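Local coordinates for EcmrR transcriptional regulator (Escherichia coli, PDB 6WL5), which probably senses drugs as a MerR-family transcription activator, its C-terminal GyrI-like domain binding the quaternary ammonium compound cetyl-trimethyl-ammonium, at residues A[14-19]-A[72-77]; A[48-53]-A[76-81]; A[98-103]-A[113-118]. All blocks are in the same frame, centred on the assembly; numbering follows the deposited sequence. Where two conformers were deposited one is given.

Overall arrangement
All three contacts belong to the curved antiparallel sheet of the GyrI-like domain. Interactions 1 and 2 adjoin: both use strand 69-77, share Ala76 and Val77, and have centres about 9 Å apart, with Leu49 of interaction 2 packing on Glu75 of interaction 1. Interaction 1 pairs that strand with strand 7-23; interaction 2 ties its end to the loop after helix 34-43. Interaction 3 follows later in the chain, about 22 and 26 Å from the other two centres, where helix 109-123 packs on strand 88-103, another neighbour of strand 7-23. Glu75, on a strand, and Tyr113, on the helix, belong to separate cetyl-trimethyl-ammonium sites on opposite sides of the chain's centre.

Interaction 1. Residues A[14-19]-A[72-77]; sequences CIVYSK and EFCEAV
The Tyr17 ring has Glu75 CB over one face, 4.0 Å from the ring centroid and displaced toward the rim, a CH-pi contact. At its edge, close to the ring plane, Val77 CG1 comes within 3.6 Å of Tyr17 CD2, the two side chains crossing at about a right angle. The ring hangs from a chi1 of 63°, CG wedged between the backbone N and the carbonyl carbon. Glu75 runs extended beside it in the same direction, its carboxylate plane turned 39° from the ring. Tyr17 OH and Glu75 OE2 come to 2.7 Å in a weak hydrogen bond. Residues 14-19 and 72-77 are neighbouring antiparallel strands of the GyrI-like sheet: Tyr17 and Glu75 form a hydrogen-bonded pair, as do Lys19 and Phe73. Helix 34-43 packs against this side through Ile36 and Val40.

On the opposite face of the sheet, that of Val16, Ser18 and Cys74, Val16 CG2 lies 4.0 Å from Cys74 CB, and Ser18 CB lies 4.0 Å from Cys74 SG. A water donates to both Ser18 OG and Glu72 OE2; Gln90 binds the same two oxygens, and His60 takes Glu72 OE1. Glu75 also touches a bound cetyl-trimethyl-ammonium, and the ring packed along it is likely to restrict this acidic pocket residue, whose negative charge would suit a cationic ligand.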
loop_
_atom_site.group_PDB
_atom_site.type_symbol
_atom_site.label_atom_id
_atom_site.label_comp_id
_atom_site.label_asym_id
_atom_site.label_seq_id
_atom_site.Cartn_x
_atom_site.Cartn_y
_atom_site.Cartn_z
ATOM N N CYS A 14 -1.313 4.052 12.147
ATOM C CA CYS A 14 0.040 4.557 11.968
ATOM C C CYS A 14 -0.009 5.989 11.473
ATOM O O CYS A 14 -1.001 6.435 10.902
ATOM C CB CYS A 14 0.828 3.704 10.982
ATOM S SG CYS A 14 0.122 3.586 9.318
ATOM N N ILE A 15 1.079 6.715 11.732
ATOM C CA ILE A 15 1.297 8.045 11.185
ATOM C C ILE A 15 2.100 7.854 9.920
ATOM O O ILE A 15 3.072 7.087 9.914
ATOM C CB ILE A 15 2.100 8.916 12.162
ATOM C CG1 ILE A 15 1.441 8.944 13.539
ATOM C CG2 ILE A 15 2.302 10.334 11.582
ATOM C CD1 ILE A 15 2.349 9.524 14.610
ATOM N N VAL A 16 1.698 8.542 8.853
ATOM C CA VAL A 16 2.393 8.469 7.583
ATOM C C VAL A 16 2.603 9.871 7.026
ATOM O O VAL A 16 1.874 10.816 7.339
ATOM C CB VAL A 16 1.623 7.629 6.534
ATOM C CG1 VAL A 16 1.331 6.242 7.064
ATOM C CG2 VAL A 16 0.337 8.325 6.047
ATOM N N TYR A 17 3.574 9.978 6.127
ATOM C CA TYR A 17 3.534 11.004 5.103
ATOM C C TYR A 17 2.957 10.385 3.848
ATOM O O TYR A 17 3.038 9.165 3.661
ATOM C CB TYR A 17 4.883 11.673 4.861
ATOM C CG TYR A 17 6.021 10.844 4.349
ATOM C CD1 TYR A 17 6.167 10.568 2.994
ATOM C CD2 TYR A 17 6.994 10.381 5.223
ATOM C CE1 TYR A 17 7.262 9.834 2.533
ATOM C CE2 TYR A 17 8.067 9.656 4.772
ATOM C CZ TYR A 17 8.189 9.380 3.443
ATOM O OH TYR A 17 9.287 8.669 3.060
ATOM N N SER A 18 2.302 11.217 3.034
ATOM C CA SER A 18 1.489 10.685 1.950
ATOM C C SER A 18 1.291 11.727 0.849
ATOM O O SER A 18 1.391 12.939 1.082
ATOM C CB SER A 18 0.132 10.228 2.501
ATOM O OG SER A 18 -0.597 11.348 3.000
ATOM N N LYS A 19 1.047 11.237 -0.360
ATOM C CA LYS A 19 0.655 12.080 -1.471
ATOM C C LYS A 19 -0.353 11.318 -2.312
ATOM O O LYS A 19 -0.190 10.127 -2.542
ATOM C CB LYS A 19 1.867 12.507 -2.333
ATOM C CG LYS A 19 1.525 13.606 -3.326
ATOM C CD LYS A 19 2.766 14.256 -3.910
ATOM C CE LYS A 19 2.430 15.279 -4.988
ATOM N NZ LYS A 19 3.664 16.027 -5.397
ATOM N N GLU A 72 -2.982 6.678 -3.312
ATOM C CA GLU A 72 -2.344 7.487 -2.281
ATOM C C GLU A 72 -1.133 6.732 -1.743
ATOM O O GLU A 72 -1.273 5.668 -1.130
ATOM C CB GLU A 72 -3.341 7.837 -1.177
ATOM C CG GLU A 72 -2.803 8.811 -0.157
ATOM C CD GLU A 72 -3.896 9.356 0.743
ATOM O OE1 GLU A 72 -4.811 8.565 1.054
ATOM O OE2 GLU A 72 -3.831 10.554 1.141
ATOM N N PHE A 73 0.056 7.273 -2.005
ATOM C CA PHE A 73 1.269 6.679 -1.494
ATOM C C PHE A 73 1.459 7.088 -0.048
ATOM O O PHE A 73 1.414 8.288 0.271
ATOM C CB PHE A 73 2.482 7.155 -2.271
ATOM C CG PHE A 73 3.735 6.591 -1.751
ATOM C CD1 PHE A 73 4.040 5.269 -1.962
ATOM C CD2 PHE A 73 4.568 7.357 -0.961
ATOM C CE1 PHE A 73 5.218 4.736 -1.476
ATOM C CE2 PHE A 73 5.769 6.845 -0.486
ATOM C CZ PHE A 73 6.081 5.525 -0.734
ATOM N N CYS A 74 1.771 6.114 0.796
ATOM C CA CYS A 74 1.959 6.326 2.228
ATOM C C CYS A 74 3.219 5.652 2.748
ATOM O O CYS A 74 3.564 4.546 2.351
ATOM C CB CYS A 74 0.780 5.734 3.005
ATOM S SG CYS A 74 -0.836 6.397 2.598
ATOM N N GLU A 75 3.907 6.323 3.653
ATOM C CA GLU A 75 5.051 5.726 4.305
ATOM C C GLU A 75 4.993 6.077 5.777
ATOM O O GLU A 75 4.882 7.248 6.146
ATOM C CB GLU A 75 6.337 6.222 3.621
ATOM C CG GLU A 75 7.571 5.463 3.992
ATOM C CD GLU A 75 8.633 5.434 2.890
ATOM O OE1 GLU A 75 9.548 4.596 3.043
ATOM O OE2 GLU A 75 8.598 6.270 1.922
ATOM N N ALA A 76 5.089 5.058 6.613
ATOM C CA ALA A 76 4.917 5.236 8.049
ATOM C C ALA A 76 6.161 5.808 8.717
ATOM O O ALA A 76 7.289 5.338 8.492
ATOM C CB ALA A 76 4.564 3.903 8.707
ATOM N N VAL A 77 5.926 6.770 9.616
ATOM C CA VAL A 77 6.965 7.453 10.370
ATOM C C VAL A 77 6.631 7.401 11.860
ATOM O O VAL A 77 5.505 7.126 12.266
ATOM C CB VAL A 77 7.149 8.925 9.925
ATOM C CG1 VAL A 77 7.688 9.019 8.500
ATOM C CG2 VAL A 77 5.840 9.670 10.066
HETATM O O HOH W 1 3.469 5.586 12.955
HETATM O O HOH W 2 -2.068 12.460 0.833
#

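Interaction 2. Residues A[48-53]-A[76-81]; sequences TLTTPA and AVNDFG
Leu49 and Val77 make a lone backbone bridge, their CA atoms 4.2 Å apart, where an irregular loop adds one link to the end of a strand. The strand, 69-77, belongs to the antiparallel sheet of the GyrI-like domain, of the SHS2 clan; the loop leads from helix 34-43 to strand 55-59. Two hydrogen bonds flank the bridge. Asn78 N reaches Thr48 O at 3.0 Å, while Thr50 N approaches Ala76 O at 3.0 Å from well above the carbonyl plane.

Thr50 and Asn78 carry much of the side-chain contact. Thr50 CG2, anti to the carbonyl carbon, lies 3.4 Å from Val77 O and 3.5 Å from Asn78 OD1; on the amide's other branch, Asn78 ND2 is 3.5 Å from Thr48 CG2. With a chi1 of 59°, Thr50 OG1 sits between the backbone N and the carbonyl carbon, 3.5 Å from Ala76 CB, and donates to Pro52 O at 2.9 Å. That bond spans the cis peptide before Pro52 and is likely to help fix the loop's course there. An alanine here would probably open a gap beside Val77 O and Asn78 OD1 and leave Pro52 O without this hydroxyl mate, freeing the loop to shift. Leu49 meanwhile packs on Tyr17 of strand 7-23.

Three waters bridge the two segments. One accepts from both Thr48 N and Asp79 N; another takes Thr51 N and donates to Asn78 OD1; a third accepts from Asn78 ND2 and also hydrogen-bonds to Thr51 OG1.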
loop_
_atom_site.group_PDB
_atom_site.type_symbol
_atom_site.label_atom_id
_atom_site.label_comp_id
_atom_site.label_asym_id
_atom_site.label_seq_id
_atom_site.Cartn_x
_atom_site.Cartn_y
_atom_site.Cartn_z
ATOM N N THR A 48 11.877 10.130 10.926
ATOM C CA THR A 48 12.343 8.757 11.062
ATOM C C THR A 48 11.255 7.815 10.567
ATOM O O THR A 48 10.098 7.907 11.000
ATOM C CB THR A 48 12.671 8.450 12.534
ATOM O OG1 THR A 48 13.605 9.417 13.033
ATOM C CG2 THR A 48 13.274 7.054 12.697
ATOM N N LEU A 49 11.625 6.919 9.653
ATOM C CA LEU A 49 10.711 5.869 9.243
ATOM C C LEU A 49 10.543 4.842 10.353
ATOM O O LEU A 49 11.467 4.598 11.142
ATOM C CB LEU A 49 11.262 5.142 8.019
ATOM C CG LEU A 49 11.573 5.980 6.784
ATOM C CD1 LEU A 49 12.291 5.139 5.738
ATOM C CD2 LEU A 49 10.299 6.525 6.231
ATOM N N THR A 50 9.346 4.226 10.401
ATOM C CA THR A 50 9.097 3.226 11.438
ATOM C C THR A 50 9.965 1.995 11.187
ATOM O O THR A 50 10.374 1.710 10.049
ATOM C CB THR A 50 7.629 2.776 11.522
ATOM O OG1 THR A 50 7.205 2.215 10.269
ATOM C CG2 THR A 50 6.695 3.914 11.912
ATOM N N THR A 51 10.245 1.270 12.272
ATOM C CA THR A 51 10.938 -0.012 12.219
ATOM C C THR A 51 10.072 -1.019 12.963
ATOM O O THR A 51 9.870 -0.870 14.187
ATOM C CB THR A 51 12.324 0.083 12.869
ATOM O OG1 THR A 51 12.271 0.870 14.058
ATOM C CG2 THR A 51 13.285 0.778 11.954
ATOM N N PRO A 52 9.535 -2.052 12.290
ATOM C CA PRO A 52 9.668 -2.290 10.846
ATOM C C PRO A 52 8.965 -1.235 10.006
ATOM O O PRO A 52 8.033 -0.576 10.477
ATOM C CB PRO A 52 8.959 -3.629 10.623
ATOM C CG PRO A 52 8.140 -3.857 11.845
ATOM C CD PRO A 52 8.716 -3.071 12.964
ATOM N N ALA A 53 9.411 -1.123 8.755
ATOM C CA ALA A 53 8.831 -0.206 7.809
ATOM C C ALA A 53 7.384 -0.606 7.498
ATOM O O ALA A 53 6.993 -1.777 7.572
ATOM C CB ALA A 53 9.639 -0.237 6.509
ATOM N N ALA A 76 5.089 5.058 6.613
ATOM C CA ALA A 76 4.917 5.236 8.049
ATOM C C ALA A 76 6.161 5.808 8.717
ATOM O O ALA A 76 7.289 5.338 8.492
ATOM C CB ALA A 76 4.564 3.903 8.707
ATOM N N VAL A 77 5.926 6.770 9.616
ATOM C CA VAL A 77 6.965 7.453 10.370
ATOM C C VAL A 77 6.631 7.401 11.860
ATOM O O VAL A 77 5.505 7.126 12.266
ATOM C CB VAL A 77 7.149 8.925 9.925
ATOM C CG1 VAL A 77 7.688 9.019 8.500
ATOM C CG2 VAL A 77 5.840 9.670 10.066
ATOM N N ASN A 78 7.645 7.654 12.686
ATOM C CA ASN A 78 7.402 7.595 14.124
ATOM C C ASN A 78 6.679 8.832 14.646
ATOM O O ASN A 78 5.951 8.739 15.636
ATOM C CB ASN A 78 8.700 7.378 14.902
ATOM C CG ASN A 78 9.248 5.973 14.734
ATOM O OD1 ASN A 78 8.516 5.007 14.688
ATOM N ND2 ASN A 78 10.561 5.870 14.648
ATOM N N ASP A 79 6.842 9.991 14.015
ATOM C CA ASP A 79 6.065 11.142 14.453
ATOM C C ASP A 79 5.713 12.062 13.299
ATOM O O ASP A 79 6.288 11.996 12.210
ATOM C CB ASP A 79 6.791 11.928 15.540
ATOM C CG ASP A 79 7.335 11.057 16.637
ATOM O OD1 ASP A 79 8.360 10.383 16.396
ATOM O OD2 ASP A 79 6.731 11.059 17.721
ATOM N N PHE A 80 4.743 12.928 13.559
ATOM C CA PHE A 80 4.340 13.909 12.570
ATOM C C PHE A 80 5.503 14.828 12.217
ATOM O O PHE A 80 6.344 15.164 13.061
ATOM C CB PHE A 80 3.219 14.777 13.131
ATOM C CG PHE A 80 1.868 14.166 13.012
ATOM C CD1 PHE A 80 1.449 13.203 13.918
ATOM C CD2 PHE A 80 1.011 14.542 11.986
ATOM C CE1 PHE A 80 0.192 12.624 13.807
ATOM C CE2 PHE A 80 -0.240 13.967 11.862
ATOM C CZ PHE A 80 -0.650 13.003 12.774
ATOM N N GLY A 81 5.526 15.249 10.954
ATOM C CA GLY A 81 6.363 16.354 10.536
ATOM C C GLY A 81 5.522 17.483 9.974
ATOM O O GLY A 81 4.306 17.541 10.193
HETATM O O HOH W 3 9.554 10.742 12.676
HETATM O O HOH W 4 9.205 2.278 14.818
HETATM O O HOH W 5 11.987 3.367 14.593
#

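Interaction 3. Residues A[98-103]-A[113-118]; sequences VTVIHK and YIYLMQ. With 16A (cetyl-trimethyl-ammonium), chain E.
Strand segment 98-103 and helix segment 113-118 run at 156° to each other, close to antiparallel, with axes 9.1 Å apart at closest approach and Thr99 nearest Leu116 by CA position. Leu116 carries the contact from the helix side. Its CD2 is the meeting point, 3.8 Å from Val100 CG1 and 4.0 Å from Val98 CG2, while CD1 lies 4.0 Å from Val100 CG2. Leu116 and Val100 come tip to tip; Val98 slides past Leu116 in the opposite direction. A chi1 of -78° sets Leu116 CG anti to the carbonyl carbon, from where its two methyls meet Val98 and Val100. At the margin, Val100 CG1 approaches Tyr115 CD1 obliquely at 4.0 Å; the Tyr4 ring meets that of Tyr115, and Tyr4 also touches Val100.

This is a helix laid on an antiparallel sheet, the alpha-on-beta layer of the GyrI-like domain: helix 109-123 packs on strand 88-103 and on the adjoining strand 149-158, where Ile152 and Phe154 also touch Leu116.

Tyr113 points away from the strand and meets the ligand. C14 of cetyl-trimethyl-ammonium lies over one face of the ring, offset toward the rim, 3.7 Å from Tyr113 CE2. C16, the methylene bonded to the ammonium nitrogen, is 3.7 Å from Tyr113 CE1. Tyr113 OH is hydrogen-bonded to Glu133 OE1, a further residue of the same pocket. Farther down the alkyl chain, Met117 SD lies 3.8 Å from C4.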
loop_
_atom_site.group_PDB
_atom_site.type_symbol
_atom_site.label_atom_id
_atom_site.label_comp_id
_atom_site.label_asym_id
_atom_site.label_seq_id
_atom_site.Cartn_x
_atom_site.Cartn_y
_atom_site.Cartn_z
ATOM N N VAL A 98 -7.901 -8.996 5.579
ATOM C CA VAL A 98 -7.447 -10.237 4.976
ATOM C C VAL A 98 -6.340 -9.910 3.985
ATOM O O VAL A 98 -6.439 -8.938 3.212
ATOM C CB VAL A 98 -8.609 -11.029 4.360
ATOM C CG1 VAL A 98 -9.320 -10.296 3.218
ATOM C CG2 VAL A 98 -8.157 -12.426 3.949
ATOM N N THR A 99 -5.245 -10.662 4.077
ATOM C CA THR A 99 -4.022 -10.360 3.348
ATOM C C THR A 99 -3.499 -11.572 2.590
ATOM O O THR A 99 -3.706 -12.719 2.997
ATOM C CB THR A 99 -2.936 -9.849 4.322
ATOM O OG1 THR A 99 -2.454 -10.914 5.161
ATOM C CG2 THR A 99 -3.446 -8.724 5.202
ATOM N N VAL A 100 -2.760 -11.304 1.503
ATOM C CA VAL A 100 -1.934 -12.310 0.842
ATOM C C VAL A 100 -0.613 -11.668 0.481
ATOM O O VAL A 100 -0.536 -10.460 0.284
ATOM C CB VAL A 100 -2.554 -12.917 -0.431
ATOM C CG1 VAL A 100 -3.809 -13.680 -0.096
ATOM C CG2 VAL A 100 -2.814 -11.848 -1.497
ATOM N N ILE A 101 0.397 -12.487 0.394
ATOM C CA ILE A 101 1.684 -12.074 -0.162
ATOM C C ILE A 101 1.736 -12.393 -1.648
ATOM O O ILE A 101 1.553 -13.552 -2.066
ATOM C CB ILE A 101 2.845 -12.762 0.582
ATOM C CG1 ILE A 101 2.890 -12.303 2.041
ATOM C CG2 ILE A 101 4.186 -12.531 -0.139
ATOM C CD1 ILE A 101 3.490 -10.917 2.251
ATOM N N HIS A 102 2.036 -11.365 -2.444
ATOM C CA HIS A 102 2.363 -11.512 -3.848
ATOM C C HIS A 102 3.883 -11.536 -4.011
ATOM O O HIS A 102 4.578 -10.566 -3.668
ATOM C CB HIS A 102 1.790 -10.362 -4.656
ATOM C CG HIS A 102 2.126 -10.454 -6.096
ATOM N ND1 HIS A 102 1.492 -11.341 -6.947
ATOM C CD2 HIS A 102 3.085 -9.839 -6.826
ATOM C CE1 HIS A 102 2.050 -11.246 -8.146
ATOM N NE2 HIS A 102 2.982 -10.312 -8.107
ATOM N N LYS A 103 4.406 -12.680 -4.424
ATOM C CA LYS A 103 5.812 -12.806 -4.765
ATOM C C LYS A 103 6.009 -12.501 -6.243
ATOM O O LYS A 103 5.200 -12.891 -7.085
ATOM C CB LYS A 103 6.301 -14.226 -4.480
ATOM C CG LYS A 103 6.452 -14.541 -2.985
ATOM C CD LYS A 103 7.476 -13.606 -2.292
ATOM C CE LYS A 103 8.889 -13.889 -2.757
ATOM N NZ LYS A 103 9.256 -15.286 -2.398
ATOM N N TYR A 113 -5.306 -9.429 -6.158
ATOM C CA TYR A 113 -6.585 -8.756 -5.958
ATOM C C TYR A 113 -7.740 -9.667 -6.346
ATOM O O TYR A 113 -8.754 -9.712 -5.648
ATOM C CB TYR A 113 -6.610 -7.436 -6.758
ATOM C CG TYR A 113 -5.684 -6.372 -6.191
ATOM C CD1 TYR A 113 -4.326 -6.372 -6.488
ATOM C CD2 TYR A 113 -6.150 -5.405 -5.320
ATOM C CE1 TYR A 113 -3.478 -5.402 -5.946
ATOM C CE2 TYR A 113 -5.314 -4.450 -4.762
ATOM C CZ TYR A 113 -3.974 -4.467 -5.059
ATOM O OH TYR A 113 -3.152 -3.515 -4.508
ATOM N N ILE A 114 -7.616 -10.366 -7.478
ATOM C CA ILE A 114 -8.619 -11.350 -7.879
ATOM C C ILE A 114 -8.825 -12.351 -6.764
ATOM O O ILE A 114 -9.964 -12.639 -6.346
ATOM C CB ILE A 114 -8.160 -12.029 -9.185
ATOM C CG1 ILE A 114 -8.265 -11.074 -10.379
ATOM C CG2 ILE A 114 -8.991 -13.280 -9.436
ATOM C CD1 ILE A 114 -7.612 -11.640 -11.627
ATOM N N TYR A 115 -7.729 -12.891 -6.267
ATOM C CA TYR A 115 -7.794 -13.886 -5.218
ATOM C C TYR A 115 -8.474 -13.378 -3.964
ATOM O O TYR A 115 -9.309 -14.059 -3.413
ATOM C CB TYR A 115 -6.384 -14.344 -4.850
ATOM C CG TYR A 115 -6.352 -15.561 -3.973
ATOM C CD1 TYR A 115 -6.320 -15.461 -2.602
ATOM C CD2 TYR A 115 -6.335 -16.795 -4.536
ATOM C CE1 TYR A 115 -6.295 -16.600 -1.816
ATOM C CE2 TYR A 115 -6.294 -17.919 -3.780
ATOM C CZ TYR A 115 -6.276 -17.814 -2.427
ATOM O OH TYR A 115 -6.213 -18.994 -1.744
ATOM N N LEU A 116 -8.133 -12.176 -3.533
ATOM C CA LEU A 116 -8.726 -11.650 -2.299
ATOM C C LEU A 116 -10.195 -11.293 -2.493
ATOM O O LEU A 116 -11.001 -11.503 -1.586
ATOM C CB LEU A 116 -7.936 -10.449 -1.771
ATOM C CG LEU A 116 -6.644 -10.798 -1.030
ATOM C CD1 LEU A 116 -5.929 -9.512 -0.695
ATOM C CD2 LEU A 116 -6.955 -11.603 0.221
ATOM N N MET A 117 -10.560 -10.731 -3.666
ATOM C CA MET A 117 -11.975 -10.463 -3.957
ATOM C C MET A 117 -12.791 -11.750 -3.835
ATOM O O MET A 117 -13.871 -11.753 -3.231
ATOM C CB MET A 117 -12.162 -9.836 -5.366
ATOM C CG MET A 117 -11.834 -8.306 -5.490
ATOM S SD MET A 117 -12.089 -7.401 -7.084
ATOM C CE MET A 117 -10.566 -7.771 -7.967
ATOM N N GLN A 118 -12.269 -12.862 -4.371
ATOM C CA GLN A 118 -12.964 -14.147 -4.302
ATOM C C GLN A 118 -13.015 -14.675 -2.871
ATOM O O GLN A 118 -14.061 -15.186 -2.428
ATOM C CB GLN A 118 -12.294 -15.159 -5.219
ATOM C CG GLN A 118 -12.986 -16.480 -5.376
ATOM C CD GLN A 118 -14.275 -16.376 -6.176
ATOM O OE1 GLN A 118 -14.276 -15.886 -7.313
ATOM N NE2 GLN A 118 -15.382 -16.809 -5.582
HETATM C C1 16A E . -18.557 -6.649 -4.266
HETATM C C2 16A E . -17.384 -5.737 -4.589
HETATM C C3 16A E . -16.721 -6.114 -5.912
HETATM C C4 16A E . -15.259 -5.669 -6.027
HETATM C C5 16A E . -14.859 -4.466 -5.169
HETATM C C6 16A E . -13.496 -3.940 -5.605
HETATM C C7 16A E . -13.169 -2.530 -5.146
HETATM C C8 16A E . -11.900 -2.080 -5.862
HETATM C C9 16A E . -10.881 -1.577 -4.876
HETATM C C10 16A E . -10.056 -0.396 -5.391
HETATM C C11 16A E . -9.312 -0.618 -6.701
HETATM C C12 16A E . -8.170 -1.621 -6.603
HETATM C C13 16A E . -7.213 -1.378 -7.772
HETATM C C14 16A E . -5.909 -2.116 -7.538
HETATM C C15 16A E . -5.026 -2.076 -8.774
HETATM C C16 16A E . -3.678 -2.618 -8.390
HETATM N N1 16A E . -2.793 -2.820 -9.549
HETATM C C17 16A E . -2.674 -1.629 -10.410
HETATM C C18 16A E . -1.501 -3.154 -8.929
HETATM C C19 16A E . -3.194 -4.015 -10.298
#